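Zinc-type alcohol dehydrogenase-like protein YAHK (Escherichia coli, PDB 1UUF) reduces a broad range of aldehydes to their primary alcohols, strongly preferring NADPH over NADH as electron donor, and binds two zinc ions per subunit. Local coordinates at residues C108-C113 with I153-R158; K114-C119 with N125-M130; V222-S227 with K256-I261; E241-N244 with D249-A252. One frame throughout, in Å; residues are numbered along the deposited sequence.

Contact 1: residues C108-C113 with I153-R158. With ZN (zinc ion), chain B.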
loop_
_atom_site.group_PDB
_atom_site.type_symbol
_atom_site.label_atom_id
_atom_site.label_comp_id
_atom_site.label_asym_id
_atom_site.label_seq_id
_atom_site.Cartn_x
_atom_site.Cartn_y
_atom_site.Cartn_z
ATOM N N CYS A 108 8.310 16.947 16.413
ATOM C CA CYS A 108 9.414 15.989 16.357
ATOM C C CYS A 108 10.624 16.443 15.555
ATOM O O CYS A 108 11.680 15.814 15.625
ATOM C CB CYS A 108 8.929 14.667 15.761
ATOM S SG CYS A 108 7.612 13.874 16.678
ATOM N N ILE A 109 10.468 17.531 14.804
ATOM C CA ILE A 109 11.532 18.056 13.945
ATOM C C ILE A 109 12.068 19.410 14.385
ATOM O O ILE A 109 11.289 20.332 14.635
ATOM C CB ILE A 109 11.023 18.262 12.503
ATOM C CG1 ILE A 109 10.288 17.013 12.017
ATOM C CG2 ILE A 109 12.188 18.616 11.584
ATOM C CD1 ILE A 109 9.555 17.223 10.709
ATOM N N VAL A 110 13.394 19.538 14.475
ATOM C CA VAL A 110 13.992 20.827 14.823
ATOM C C VAL A 110 14.882 21.344 13.691
ATOM O O VAL A 110 15.317 22.493 13.718
ATOM C CB VAL A 110 14.803 20.784 16.148
ATOM C CG1 VAL A 110 13.843 20.653 17.335
ATOM C CG2 VAL A 110 15.797 19.636 16.129
ATOM N N ASP A 111 15.142 20.499 12.692
ATOM C CA ASP A 111 15.942 20.911 11.538
ATOM C C ASP A 111 15.910 19.852 10.435
ATOM O O ASP A 111 15.514 18.710 10.664
ATOM C CB ASP A 111 17.398 21.179 11.951
ATOM C CG ASP A 111 18.058 22.278 11.117
ATOM O OD1 ASP A 111 17.450 22.728 10.122
ATOM O OD2 ASP A 111 19.190 22.692 11.458
ATOM N N SER A 112 16.289 20.250 9.226
ATOM C CA SER A 112 16.351 19.332 8.091
ATOM C C SER A 112 17.333 19.928 7.082
ATOM O O SER A 112 17.792 21.059 7.261
ATOM C CB SER A 112 14.966 19.120 7.464
ATOM O OG SER A 112 14.453 20.299 6.877
ATOM N N CYS A 113 17.664 19.189 6.031
ATOM C CA CYS A 113 18.638 19.693 5.064
ATOM C C CYS A 113 18.163 20.922 4.287
ATOM O O CYS A 113 18.975 21.743 3.869
ATOM C CB CYS A 113 19.074 18.575 4.107
ATOM S SG CYS A 113 18.077 18.324 2.628
ATOM N N ILE A 153 13.957 25.706 25.029
ATOM C CA ILE A 153 14.469 25.064 23.826
ATOM C C ILE A 153 14.671 26.172 22.796
ATOM O O ILE A 153 13.965 27.180 22.821
ATOM C CB ILE A 153 13.492 23.970 23.298
ATOM C CG1 ILE A 153 14.171 23.144 22.196
ATOM C CG2 ILE A 153 12.207 24.613 22.786
ATOM C CD1 ILE A 153 13.407 21.879 21.809
ATOM N N VAL A 154 15.665 26.009 21.926
ATOM C CA VAL A 154 15.960 26.998 20.893
ATOM C C VAL A 154 15.858 26.288 19.549
ATOM O O VAL A 154 16.553 25.303 19.302
ATOM C CB VAL A 154 17.380 27.588 21.073
ATOM C CG1 VAL A 154 17.668 28.606 19.980
ATOM C CG2 VAL A 154 17.495 28.235 22.443
ATOM N N VAL A 155 14.985 26.793 18.683
ATOM C CA VAL A 155 14.745 26.162 17.390
ATOM C C VAL A 155 14.704 27.156 16.236
ATOM O O VAL A 155 14.208 28.274 16.384
ATOM C CB VAL A 155 13.389 25.406 17.418
ATOM C CG1 VAL A 155 13.177 24.628 16.119
ATOM C CG2 VAL A 155 13.334 24.477 18.623
ATOM N N HIS A 156 15.231 26.731 15.089
ATOM C CA HIS A 156 15.234 27.537 13.867
ATOM C C HIS A 156 13.756 27.822 13.585
ATOM O O HIS A 156 12.937 26.905 13.634
ATOM C CB HIS A 156 15.863 26.718 12.735
ATOM C CG HIS A 156 15.962 27.445 11.430
ATOM N ND1 HIS A 156 14.855 27.831 10.703
ATOM C CD2 HIS A 156 17.039 27.832 10.706
ATOM C CE1 HIS A 156 15.246 28.421 9.588
ATOM N NE2 HIS A 156 16.567 28.435 9.565
ATOM N N GLU A 157 13.410 29.073 13.283
ATOM C CA GLU A 157 12.005 29.426 13.068
ATOM C C GLU A 157 11.250 28.625 12.012
ATOM O O GLU A 157 10.021 28.567 12.057
ATOM C CB GLU A 157 11.845 30.922 12.763
ATOM C CG GLU A 157 12.336 31.364 11.400
ATOM C CD GLU A 157 11.746 32.705 10.987
ATOM O OE1 GLU A 157 12.267 33.316 10.031
ATOM O OE2 GLU A 157 10.756 33.144 11.611
ATOM N N ARG A 158 11.954 28.005 11.072
ATOM C CA ARG A 158 11.260 27.224 10.050
ATOM C C ARG A 158 10.528 26.039 10.669
ATOM O O ARG A 158 9.535 25.549 10.121
ATOM C CB ARG A 158 12.241 26.710 8.986
ATOM C CG ARG A 158 11.622 25.684 8.025
ATOM C CD ARG A 158 12.530 25.385 6.839
ATOM N NE ARG A 158 11.959 24.377 5.947
ATOM C CZ ARG A 158 12.404 24.130 4.718
ATOM N NH1 ARG A 158 13.426 24.822 4.230
ATOM N NH2 ARG A 158 11.826 23.195 3.973
HETATM ZN ZN ZN B . 15.983 17.428 3.240
HETATM O O HOH W 1 16.751 24.141 15.052
#

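Contact 2: residues K114-C119 with N125-M130. With ZN (zinc ion), chain B.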
loop_
_atom_site.group_PDB
_atom_site.type_symbol
_atom_site.label_atom_id
_atom_site.label_comp_id
_atom_site.label_asym_id
_atom_site.label_seq_id
_atom_site.Cartn_x
_atom_site.Cartn_y
_atom_site.Cartn_z
ATOM N N LYS A 114 16.850 21.043 4.111
ATOM C CA LYS A 114 16.225 22.171 3.417
ATOM C C LYS A 114 16.425 22.257 1.910
ATOM O O LYS A 114 15.948 23.206 1.288
ATOM C CB LYS A 114 16.689 23.498 4.024
ATOM C CG LYS A 114 16.542 23.595 5.524
ATOM C CD LYS A 114 17.056 24.937 6.015
ATOM C CE LYS A 114 17.279 24.916 7.511
ATOM N NZ LYS A 114 18.313 23.906 7.857
ATOM N N HIS A 115 17.112 21.293 1.307
ATOM C CA HIS A 115 17.321 21.373 -0.134
ATOM C C HIS A 115 17.009 20.112 -0.931
ATOM O O HIS A 115 17.212 20.085 -2.145
ATOM C CB HIS A 115 18.753 21.834 -0.424
ATOM C CG HIS A 115 19.807 20.930 0.129
ATOM N ND1 HIS A 115 20.216 19.783 -0.513
ATOM C CD2 HIS A 115 20.523 20.994 1.277
ATOM C CE1 HIS A 115 21.141 19.179 0.212
ATOM N NE2 HIS A 115 21.345 19.894 1.304
ATOM N N CYS A 116 16.515 19.072 -0.267
ATOM C CA CYS A 116 16.172 17.837 -0.968
ATOM C C CYS A 116 14.720 17.925 -1.430
ATOM O O CYS A 116 13.997 18.851 -1.058
ATOM C CB CYS A 116 16.348 16.622 -0.054
ATOM S SG CYS A 116 15.093 16.485 1.238
ATOM N N GLU A 117 14.290 16.962 -2.236
ATOM C CA GLU A 117 12.926 16.961 -2.743
ATOM C C GLU A 117 11.887 17.009 -1.622
ATOM O O GLU A 117 10.896 17.732 -1.717
ATOM C CB GLU A 117 12.688 15.728 -3.616
ATOM C CG GLU A 117 11.354 15.745 -4.343
ATOM C CD GLU A 117 11.177 14.550 -5.262
ATOM O OE1 GLU A 117 12.061 14.317 -6.114
ATOM O OE2 GLU A 117 10.155 13.844 -5.134
ATOM N N GLU A 118 12.116 16.245 -0.560
ATOM C CA GLU A 118 11.183 16.213 0.564
ATOM C C GLU A 118 11.053 17.567 1.257
ATOM O O GLU A 118 9.952 18.065 1.458
ATOM C CB GLU A 118 11.614 15.143 1.573
ATOM C CG GLU A 118 11.254 13.719 1.157
ATOM C CD GLU A 118 11.853 13.317 -0.181
ATOM O OE1 GLU A 118 13.097 13.238 -0.284
ATOM O OE2 GLU A 118 11.075 13.083 -1.130
ATOM N N CYS A 119 12.180 18.168 1.619
ATOM C CA CYS A 119 12.155 19.464 2.285
ATOM C C CYS A 119 11.510 20.536 1.412
ATOM O O CYS A 119 10.736 21.359 1.898
ATOM C CB CYS A 119 13.574 19.887 2.670
ATOM S SG CYS A 119 14.255 18.956 4.062
ATOM N N ASN A 125 9.700 15.952 7.384
ATOM C CA ASN A 125 9.605 14.727 8.175
ATOM C C ASN A 125 10.160 13.502 7.444
ATOM O O ASN A 125 10.558 12.518 8.075
ATOM C CB ASN A 125 8.145 14.480 8.591
ATOM C CG ASN A 125 7.181 14.468 7.408
ATOM O OD1 ASN A 125 7.263 15.306 6.511
ATOM N ND2 ASN A 125 6.239 13.527 7.423
ATOM N N TYR A 126 10.193 13.566 6.115
ATOM C CA TYR A 126 10.709 12.461 5.317
ATOM C C TYR A 126 12.116 12.730 4.787
ATOM O O TYR A 126 12.634 11.982 3.961
ATOM C CB TYR A 126 9.752 12.157 4.161
ATOM C CG TYR A 126 8.425 11.604 4.637
ATOM C CD1 TYR A 126 7.223 12.230 4.314
ATOM C CD2 TYR A 126 8.379 10.473 5.454
ATOM C CE1 TYR A 126 6.004 11.749 4.798
ATOM C CE2 TYR A 126 7.172 9.982 5.945
ATOM C CZ TYR A 126 5.990 10.626 5.618
ATOM O OH TYR A 126 4.808 10.163 6.145
ATOM N N CYS A 127 12.732 13.805 5.264
ATOM C CA CYS A 127 14.090 14.146 4.849
ATOM C C CYS A 127 15.043 13.084 5.401
ATOM O O CYS A 127 14.901 12.656 6.546
ATOM C CB CYS A 127 14.472 15.527 5.398
ATOM S SG CYS A 127 16.206 16.013 5.147
ATOM N N ASP A 128 16.006 12.648 4.592
ATOM C CA ASP A 128 16.963 11.640 5.049
ATOM C C ASP A 128 17.890 12.181 6.120
ATOM O O ASP A 128 18.535 11.415 6.840
ATOM C CB ASP A 128 17.832 11.136 3.895
ATOM C CG ASP A 128 17.133 10.103 3.044
ATOM O OD1 ASP A 128 16.349 9.305 3.599
ATOM O OD2 ASP A 128 17.391 10.075 1.822
ATOM N N HIS A 129 17.967 13.502 6.222
ATOM C CA HIS A 129 18.856 14.123 7.192
ATOM C C HIS A 129 18.107 15.020 8.158
ATOM O O HIS A 129 18.615 16.050 8.593
ATOM C CB HIS A 129 19.928 14.908 6.445
ATOM C CG HIS A 129 20.591 14.113 5.368
ATOM N ND1 HIS A 129 21.407 13.036 5.636
ATOM C CD2 HIS A 129 20.499 14.188 4.019
ATOM C CE1 HIS A 129 21.786 12.479 4.500
ATOM N NE2 HIS A 129 21.248 13.158 3.504
ATOM N N MET A 130 16.891 14.614 8.494
ATOM C CA MET A 130 16.073 15.375 9.418
ATOM C C MET A 130 16.663 15.274 10.822
ATOM O O MET A 130 17.092 14.197 11.248
ATOM C CB MET A 130 14.639 14.840 9.398
ATOM C CG MET A 130 13.671 15.574 10.308
ATOM S SD MET A 130 13.503 14.787 11.918
ATOM C CE MET A 130 12.302 13.527 11.510
HETATM ZN ZN ZN B . 15.983 17.428 3.240
#

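Contact 3: residues V222-S227 with K256-I261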
loop_
_atom_site.group_PDB
_atom_site.type_symbol
_atom_site.label_atom_id
_atom_site.label_comp_id
_atom_site.label_asym_id
_atom_site.label_seq_id
_atom_site.Cartn_x
_atom_site.Cartn_y
_atom_site.Cartn_z
ATOM N N VAL A 222 -15.622 5.018 12.056
ATOM C CA VAL A 222 -15.847 3.767 12.766
ATOM C C VAL A 222 -14.589 3.489 13.580
ATOM O O VAL A 222 -13.494 3.384 13.022
ATOM C CB VAL A 222 -16.077 2.585 11.805
ATOM C CG1 VAL A 222 -16.307 1.308 12.610
ATOM C CG2 VAL A 222 -17.275 2.867 10.910
ATOM N N ALA A 223 -14.739 3.402 14.898
ATOM C CA ALA A 223 -13.605 3.125 15.765
ATOM C C ALA A 223 -13.566 1.641 16.075
ATOM O O ALA A 223 -14.608 1.020 16.274
ATOM C CB ALA A 223 -13.720 3.921 17.060
ATOM N N PHE A 224 -12.361 1.080 16.115
ATOM C CA PHE A 224 -12.178 -0.334 16.413
ATOM C C PHE A 224 -11.409 -0.512 17.717
ATOM O O PHE A 224 -10.357 0.098 17.919
ATOM C CB PHE A 224 -11.403 -1.034 15.290
ATOM C CG PHE A 224 -12.128 -1.070 13.979
ATOM C CD1 PHE A 224 -12.121 0.031 13.129
ATOM C CD2 PHE A 224 -12.820 -2.210 13.591
ATOM C CE1 PHE A 224 -12.796 -0.006 11.908
ATOM C CE2 PHE A 224 -13.498 -2.259 12.372
ATOM C CZ PHE A 224 -13.485 -1.154 11.530
ATOM N N THR A 225 -11.934 -1.359 18.594
ATOM C CA THR A 225 -11.286 -1.637 19.870
ATOM C C THR A 225 -11.238 -3.149 20.046
ATOM O O THR A 225 -11.957 -3.871 19.365
ATOM C CB THR A 225 -12.076 -1.041 21.044
ATOM O OG1 THR A 225 -11.349 -1.247 22.260
ATOM C CG2 THR A 225 -13.438 -1.712 21.156
ATOM N N THR A 226 -10.393 -3.626 20.954
ATOM C CA THR A 226 -10.281 -5.060 21.202
ATOM C C THR A 226 -10.995 -5.465 22.490
ATOM O O THR A 226 -10.962 -6.631 22.884
ATOM C CB THR A 226 -8.806 -5.501 21.294
ATOM O OG1 THR A 226 -8.125 -4.696 22.262
ATOM C CG2 THR A 226 -8.121 -5.354 19.944
ATOM N N SER A 227 -11.643 -4.499 23.137
ATOM C CA SER A 227 -12.367 -4.762 24.379
ATOM C C SER A 227 -13.639 -3.928 24.481
ATOM O O SER A 227 -13.684 -2.787 24.020
ATOM C CB SER A 227 -11.474 -4.472 25.590
ATOM O OG SER A 227 -11.102 -3.106 25.644
ATOM N N LYS A 256 -15.683 -5.004 3.015
ATOM C CA LYS A 256 -15.493 -4.176 1.823
ATOM C C LYS A 256 -16.262 -2.855 1.860
ATOM O O LYS A 256 -16.947 -2.514 0.897
ATOM C CB LYS A 256 -15.925 -4.963 0.580
ATOM C CG LYS A 256 -15.254 -6.319 0.425
ATOM C CD LYS A 256 -15.879 -7.118 -0.715
ATOM C CE LYS A 256 -15.236 -8.493 -0.857
ATOM N NZ LYS A 256 -15.891 -9.326 -1.912
ATOM N N SER A 257 -16.137 -2.093 2.944
ATOM C CA SER A 257 -16.881 -0.840 3.042
ATOM C C SER A 257 -16.065 0.406 3.358
ATOM O O SER A 257 -16.586 1.522 3.263
ATOM C CB SER A 257 -17.974 -0.970 4.104
ATOM O OG SER A 257 -17.400 -1.037 5.398
ATOM N N PHE A 258 -14.801 0.233 3.736
ATOM C CA PHE A 258 -13.974 1.384 4.087
ATOM C C PHE A 258 -13.142 1.978 2.967
ATOM O O PHE A 258 -12.517 1.264 2.191
ATOM C CB PHE A 258 -13.030 1.039 5.240
ATOM C CG PHE A 258 -13.708 0.936 6.569
ATOM C CD1 PHE A 258 -14.243 -0.272 6.998
ATOM C CD2 PHE A 258 -13.825 2.053 7.389
ATOM C CE1 PHE A 258 -14.884 -0.369 8.229
ATOM C CE2 PHE A 258 -14.464 1.970 8.619
ATOM C CZ PHE A 258 -14.995 0.753 9.042
ATOM N N ASP A 259 -13.131 3.303 2.906
ATOM C CA ASP A 259 -12.344 4.009 1.912
ATOM C C ASP A 259 -10.920 4.056 2.433
ATOM O O ASP A 259 -9.956 3.914 1.681
ATOM C CB ASP A 259 -12.856 5.439 1.746
ATOM C CG ASP A 259 -14.206 5.499 1.065
ATOM O OD1 ASP A 259 -14.259 5.306 -0.169
ATOM O OD2 ASP A 259 -15.213 5.731 1.766
ATOM N N PHE A 260 -10.806 4.240 3.744
ATOM C CA PHE A 260 -9.507 4.357 4.382
ATOM C C PHE A 260 -9.565 3.893 5.835
ATOM O O PHE A 260 -10.552 4.119 6.528
ATOM C CB PHE A 260 -9.072 5.824 4.318
ATOM C CG PHE A 260 -7.785 6.116 5.031
ATOM C CD1 PHE A 260 -6.595 5.527 4.619
ATOM C CD2 PHE A 260 -7.761 6.997 6.110
ATOM C CE1 PHE A 260 -5.396 5.811 5.273
ATOM C CE2 PHE A 260 -6.571 7.288 6.769
ATOM C CZ PHE A 260 -5.385 6.692 6.348
ATOM N N ILE A 261 -8.512 3.224 6.282
ATOM C CA ILE A 261 -8.440 2.774 7.661
ATOM C C ILE A 261 -7.112 3.223 8.246
ATOM O O ILE A 261 -6.052 2.910 7.713
ATOM C CB ILE A 261 -8.540 1.239 7.785
ATOM C CG1 ILE A 261 -9.950 0.780 7.401
ATOM C CG2 ILE A 261 -8.253 0.816 9.227
ATOM C CD1 ILE A 261 -10.146 -0.718 7.464
#

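Contact 4: residues E241-N244 with D249-A252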
loop_
_atom_site.group_PDB
_atom_site.type_symbol
_atom_site.label_atom_id
_atom_site.label_comp_id
_atom_site.label_asym_id
_atom_site.label_seq_id
_atom_site.Cartn_x
_atom_site.Cartn_y
_atom_site.Cartn_z
ATOM N N GLU A 241 -19.691 4.965 14.811
ATOM C CA GLU A 241 -19.911 3.546 15.070
ATOM C C GLU A 241 -18.676 2.987 15.756
ATOM O O GLU A 241 -17.576 3.516 15.595
ATOM C CB GLU A 241 -20.129 2.773 13.766
ATOM C CG GLU A 241 -21.412 3.091 13.017
ATOM C CD GLU A 241 -21.562 2.243 11.764
ATOM O OE1 GLU A 241 -20.913 2.552 10.740
ATOM O OE2 GLU A 241 -22.319 1.254 11.807
ATOM N N VAL A 242 -18.863 1.919 16.521
ATOM C CA VAL A 242 -17.755 1.276 17.207
ATOM C C VAL A 242 -17.835 -0.223 16.977
ATOM O O VAL A 242 -18.919 -0.816 16.997
ATOM C CB VAL A 242 -17.775 1.560 18.726
ATOM C CG1 VAL A 242 -16.612 0.854 19.397
ATOM C CG2 VAL A 242 -17.682 3.056 18.973
ATOM N N VAL A 243 -16.681 -0.829 16.736
ATOM C CA VAL A 243 -16.609 -2.261 16.501
ATOM C C VAL A 243 -15.564 -2.913 17.395
ATOM O O VAL A 243 -14.459 -2.395 17.554
ATOM C CB VAL A 243 -16.246 -2.560 15.029
ATOM C CG1 VAL A 243 -16.002 -4.055 14.837
ATOM C CG2 VAL A 243 -17.366 -2.091 14.113
ATOM N N ASN A 244 -15.927 -4.036 18.007
ATOM C CA ASN A 244 -14.980 -4.779 18.828
ATOM C C ASN A 244 -14.370 -5.722 17.803
ATOM O O ASN A 244 -15.027 -6.658 17.350
ATOM C CB ASN A 244 -15.692 -5.596 19.905
ATOM C CG ASN A 244 -14.719 -6.339 20.799
ATOM O OD1 ASN A 244 -13.712 -6.870 20.329
ATOM N ND2 ASN A 244 -15.018 -6.388 22.091
ATOM N N ASP A 249 -18.726 -11.224 14.069
ATOM C CA ASP A 249 -20.007 -10.739 13.573
ATOM C C ASP A 249 -19.984 -9.229 13.361
ATOM O O ASP A 249 -20.492 -8.732 12.358
ATOM C CB ASP A 249 -21.126 -11.116 14.543
ATOM C CG ASP A 249 -21.291 -12.616 14.678
ATOM O OD1 ASP A 249 -21.580 -13.276 13.657
ATOM O OD2 ASP A 249 -21.130 -13.137 15.803
ATOM N N GLU A 250 -19.391 -8.502 14.304
ATOM C CA GLU A 250 -19.306 -7.050 14.182
ATOM C C GLU A 250 -18.413 -6.660 13.004
ATOM O O GLU A 250 -18.734 -5.744 12.248
ATOM C CB GLU A 250 -18.769 -6.442 15.481
ATOM C CG GLU A 250 -19.763 -6.496 16.640
ATOM C CD GLU A 250 -19.225 -5.854 17.908
ATOM O OE1 GLU A 250 -18.762 -4.698 17.838
ATOM O OE2 GLU A 250 -19.271 -6.504 18.974
ATOM N N MET A 251 -17.297 -7.361 12.844
ATOM C CA MET A 251 -16.375 -7.081 11.745
ATOM C C MET A 251 -17.013 -7.371 10.388
ATOM O O MET A 251 -16.901 -6.574 9.457
ATOM C CB MET A 251 -15.105 -7.918 11.902
ATOM C CG MET A 251 -14.244 -7.520 13.080
ATOM S SD MET A 251 -13.394 -5.962 12.788
ATOM C CE MET A 251 -11.876 -6.544 12.093
ATOM N N ALA A 252 -17.689 -8.512 10.284
ATOM C CA ALA A 252 -18.331 -8.920 9.039
ATOM C C ALA A 252 -19.341 -7.904 8.513
ATOM O O ALA A 252 -19.554 -7.800 7.304
ATOM C CB ALA A 252 -19.009 -10.274 9.225
HETATM O O HOH W 2 -20.475 -3.032 16.063
#

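Contact 1: residues C108-C113 with I153-R158
Val110 and Val155 meet through their methyl branches, and no direct hydrogen bond joins the two segments here. The Val155 side chain has CG1 trans to its own N (chi1 -175°), which lays that methyl against the peptide of Val110: Val155 CG1 is 3.9 Å from Val110 O. On Val110, CG1 is turned opposite the carbonyl carbon (chi1 -71°), where it faces the other branch of its partner. That single methyl pair, Val155 CG2 to Val110 CG1 at 4.1 Å, makes a small apolar patch. The two side chains cross at about a right angle. Beside them, one water bridges the two segments, donating to Val110 O at 2.6 Å and accepting from His156 N at 3.0 Å. Val110 and Asp111 both face Thr131 in a classic beta bulge, where the chain leaves strand 109-111 for the zinc-binding loop. Strand 152-156 pairs on its side with strand 49-58.

Local bonds orient the flanking side chains. His156 ND1 accepts Arg158 N at 2.9 Å, nearly straight (165°) and in the imidazole plane, which holds the ring in its rotation. Asp111 OD1 takes Ser112 N at 2.9 Å from above the carboxylate plane and has a second partner in Lys114, a salt bridge. Further along, Cys113 SG binds the zinc at 2.4 Å. The chemistry implies a partly water-mediated join between a sheet strand and the start of the structural zinc loop; since ND1 of His156 accepts a bond, a proton on its ring would probably sit on NE2.

Contact 2: residues K114-C119 with N125-M130
Glu118 lies against the Tyr126-Cys127 peptide, and CB and CG of its side chain meet different parts of it. CB sits 4.1 Å from Cys127 N. CG goes closer, 3.6 Å from Tyr126 O and 3.7 Å from Tyr126 CB, the two side chains crossing at about a right angle. The chain then bends at chi2 (58°), and the carboxylate swings away from this peptide; OE2 ends in a salt bridge with Arg280 of the second subunit.

Behind this flank the sulfurs converge on zinc. Cys116 SG and Cys127 SG each bind the metal at 2.4 Å, Cys119 SG also binds, and Cys113 completes the four-cysteine site. Cys119 SG packs 3.7 Å from Cys127 CB. Backbone amides feed the thiolates: Cys119 N reaches Cys116 SG at 3.4 Å, almost straight (172°), an N-cap bond at the start of helix 117-120, and His129 N reaches Cys127 SG at 3.2 Å. Such N-H donors probably offset part of the negative charge four thiolates bring to one metal. Because its cysteine ligands come from both segments, the zinc ties the loop together, while Glu118 couples it to the neighbouring subunit.

Contact 3: residues V222-S227 with K256-I261
Phe224 and Phe258 take nearly the same first torsion (chi1 -65° and -74°), with each CG opposite the carbonyl carbon; starting from different strands, the rings are thrown toward one another from opposite directions. They meet at their far ends, Phe224 CZ lying 3.5 Å from Phe258 CZ. The centroids are 5.5 Å apart with planes at 53°, an oblique pair that is neither a stack nor a T-shape. From the side of Phe224 the approach is at the ring edge, since Phe258 CE1 lies in its plane, 3.7 Å from Phe224 CZ.

Val222 fills the flank of the Phe258 ring. Its CB sits at the ring edge, in plane, 3.5 Å from Phe258 CZ, and both methyls come close as well: CG2 is 3.6 Å and CG1 3.8 Å from Phe258 CZ. Replacing Phe258 by an alanine would probably open a gap beside Val222 and leave the Phe224 ring with one aromatic neighbour fewer. Phe274 meets Phe224 edge-to-face, and Lys197 makes a cation-pi contact with Phe258.

The backbones do not pair: the closest CA atoms, of Val222 and Ile261, are 9.1 Å apart, because strand 197-201 runs between strands 220-225 and 258-263. Side chains reaching across a central strand, on one face of a parallel sheet with strand order 3-2-1-4-5-6, belong to the Rossmann fold of the coenzyme-binding domain in this dehydrogenase family.

Contact 4: residues E241-N244 with D249-A252
The Glu250 carboxylate has Asn244 on one face and a water on the other side of its plane. Asn244 N donates to Glu250 OE1 at 2.9 Å, nearly straight (169°) yet 52° out of the carboxylate plane, and Asn244 CB lies on that same side, 3.8 Å from Glu250 OE2. The water donates to Glu250 OE1 at 3.0 Å and to Val242 O at 2.9 Å, bridging helix and strand. OE1 is also salt-bridged to Arg231, while OE2 accepts from Asn247. An extended chain beyond CG (chi2 -178°) brings the acid out from the helix to the strand's edge.

Nearer the helix the contact turns apolar. Val243 CG1 lies 3.7 Å from Glu250 CB and 3.8 Å from Met251 SD, and the Met251 side chain, bent along its length, continues onto Phe224 and Phe274. An alanine in place of Glu250 would remove the acid and would probably leave Asn244 N and the Arg231 guanidinium without this acceptor.

Strand 241-244 is the outermost strand at this end of the parallel sheet, and helix 248-252 follows it before the chain returns in strand 258-263: a beta-alpha-beta crossover of the Rossmann fold.

Overall arrangement
Contacts 1 and 2 share the GroES-like domain and one zinc, and they touch where Ile109 and Arg158 of contact 1 meet Asn125 and Cys119 of contact 2. Contacts 3 and 4 belong to the Rossmann domain, their centres 8 Å apart, and join the same sheet through the neighbouring strands 220-225 and 241-244. The pairs lie far apart, about 32 Å between the centres of contacts 2 and 3. Contacts 3 and 4 are both buried, but contact 3 is apolar between its segments, whereas contact 4, on the outermost strand, adds a carboxylate-centred bond network. Contact 1, partly buried, relies on methyls and water, whereas contact 2 combines buried metal thiolates with acidic groups that meet the second subunit.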